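PDB 2D5F: glycinin A3B4 subunit from Glycine max, which serves as a seed storage protein, a two-cupin 11S globulin subunit that assembles into hexamers in the soybean seed. Local coordinates for residues V45-R50 / I144-T149. Residues are numbered along the deposited sequence; the frame is centred on the assembly and turned at random.
With CO3 (carbonate ion), chain E.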
# COMPACT_ATOMS: atom_id res chain seq x y z
N VAL B 45 11.24 -17.12 -19.44
CA VAL B 45 11.20 -16.02 -20.40
C VAL B 45 11.76 -16.48 -21.74
O VAL B 45 12.23 -17.61 -21.87
CB VAL B 45 12.11 -14.84 -19.96
CG1 VAL B 45 11.77 -14.37 -18.55
CG2 VAL B 45 13.58 -15.27 -20.05
N THR B 46 11.68 -15.61 -22.72
CA THR B 46 12.28 -15.87 -24.02
C THR B 46 12.69 -14.50 -24.54
O THR B 46 12.33 -13.48 -23.95
CB THR B 46 11.35 -16.60 -25.02
OG1 THR B 46 12.15 -17.10 -26.10
CG2 THR B 46 10.30 -15.68 -25.59
N VAL B 47 13.46 -14.46 -25.62
CA VAL B 47 13.93 -13.20 -26.16
C VAL B 47 13.70 -13.08 -27.65
O VAL B 47 13.72 -14.07 -28.39
CB VAL B 47 15.45 -13.03 -25.87
CG1 VAL B 47 15.94 -11.68 -26.38
CG2 VAL B 47 15.71 -13.16 -24.37
N SER B 48 13.48 -11.84 -28.10
CA SER B 48 13.23 -11.55 -29.50
C SER B 48 14.04 -10.33 -29.93
O SER B 48 13.99 -9.29 -29.28
CB SER B 48 11.74 -11.30 -29.70
OG SER B 48 11.47 -10.80 -30.99
N LYS B 49 14.78 -10.46 -31.02
CA LYS B 49 15.59 -9.36 -31.55
C LYS B 49 14.86 -8.80 -32.77
O LYS B 49 14.60 -9.53 -33.73
CB LYS B 49 16.97 -9.86 -31.96
CG LYS B 49 17.89 -8.79 -32.49
CD LYS B 49 19.26 -9.39 -32.81
CE LYS B 49 20.19 -8.35 -33.40
NZ LYS B 49 21.49 -8.97 -33.82
N ARG B 50 14.54 -7.51 -32.74
CA ARG B 50 13.81 -6.90 -33.85
C ARG B 50 14.62 -5.85 -34.58
O ARG B 50 15.31 -5.04 -33.96
CB ARG B 50 12.50 -6.30 -33.36
CG ARG B 50 11.47 -7.34 -32.96
CD ARG B 50 10.42 -6.79 -32.00
NE ARG B 50 9.90 -7.85 -31.15
CZ ARG B 50 9.32 -7.67 -29.97
NH1 ARG B 50 8.87 -8.71 -29.29
NH2 ARG B 50 9.18 -6.44 -29.48
N ILE B 144 16.36 -5.43 -28.61
CA ILE B 144 16.31 -6.76 -28.01
C ILE B 144 15.23 -6.77 -26.94
O ILE B 144 15.30 -6.04 -25.95
CB ILE B 144 17.67 -7.17 -27.38
CG1 ILE B 144 18.65 -7.61 -28.47
CG2 ILE B 144 17.47 -8.33 -26.42
CD1 ILE B 144 19.07 -6.50 -29.41
N SER B 145 14.22 -7.62 -27.14
CA SER B 145 13.11 -7.69 -26.21
C SER B 145 13.08 -8.91 -25.30
O SER B 145 13.19 -10.05 -25.75
CB SER B 145 11.79 -7.62 -26.98
OG SER B 145 10.70 -7.76 -26.10
N LEU B 146 12.94 -8.66 -24.00
CA LEU B 146 12.82 -9.72 -23.03
C LEU B 146 11.31 -9.95 -22.91
O LEU B 146 10.58 -9.06 -22.47
CB LEU B 146 13.40 -9.28 -21.67
CG LEU B 146 13.52 -10.32 -20.55
CD1 LEU B 146 12.13 -10.77 -20.04
CD2 LEU B 146 14.31 -11.52 -21.06
N LEU B 147 10.86 -11.13 -23.34
CA LEU B 147 9.44 -11.49 -23.27
C LEU B 147 9.22 -12.24 -21.96
O LEU B 147 9.53 -13.43 -21.85
CB LEU B 147 9.05 -12.38 -24.46
CG LEU B 147 8.82 -11.75 -25.85
CD1 LEU B 147 10.04 -11.00 -26.31
CD2 LEU B 147 8.48 -12.85 -26.86
N ASP B 148 8.70 -11.54 -20.96
CA ASP B 148 8.46 -12.13 -19.65
C ASP B 148 7.22 -13.03 -19.63
O ASP B 148 6.23 -12.72 -18.96
CB ASP B 148 8.34 -11.00 -18.62
CG ASP B 148 8.32 -11.50 -17.18
OD1 ASP B 148 8.85 -12.60 -16.91
OD2 ASP B 148 7.77 -10.78 -16.32
N THR B 149 7.30 -14.15 -20.35
CA THR B 149 6.19 -15.11 -20.45
C THR B 149 5.72 -15.70 -19.12
O THR B 149 4.54 -16.00 -18.97
CB THR B 149 6.56 -16.30 -21.37
OG1 THR B 149 7.84 -16.83 -20.97
CG2 THR B 149 6.63 -15.86 -22.83
C CO3 E . 9.77 -3.38 -31.65
O1 CO3 E . 9.11 -2.89 -32.62
O2 CO3 E . 9.22 -4.27 -30.91
O3 CO3 E . 10.98 -2.98 -31.43
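Two antiparallel strands of the N-terminal cupin barrel pair here, and R50 on one of them reaches a bound carbonate. T46 pairs with L147, and S48 with S145. S145 N gives S48 O the shortest of the four backbone bonds, 2.7 Å and nearly straight at 171°. L147 O is gripped twice: T46 N and T149 N reach it from opposite faces of its plane, as the chain makes an inverse gamma turn at D148.

T46, S48, S145 and L147 put their side chains on one face of the sheet. T46 CG2 lies beside L147 CD2 at 3.6 Å. The R50 guanidinium folds back over this face, with S145 CB 3.5 Å above its plane, toward the rim. R50 NE makes a weak bond to S48 OG. R50 NH2 bonds to carbonate O2 at 2.6 Å, while Q67 takes bonds from both R50 NH1 and S145 OG. The carbonate, probably from the crystallisation liquor, is also hydrogen-bonded by H58, Y131 and T133. A leucine in place of R50 would probably leave carbonate O2 without this donor and Q67 without one of its partners.

V47, K49, I144 and L146 lie on the other face, where K49 lends its aliphatic CG to I144 CD1. V45, in the loop before the strand, packs CG1 on L146 CD1. V47 CG1, anti to the backbone N (chi1 -178°), meets I144 CG2 at 3.7 Å.

In the sheet, strand 28-32 lies beside 46-52 and strand 67-73 beside 141-147. Strand 390-395 of the second cupin domain packs V391 against V45, and Y393 against K49 and I144.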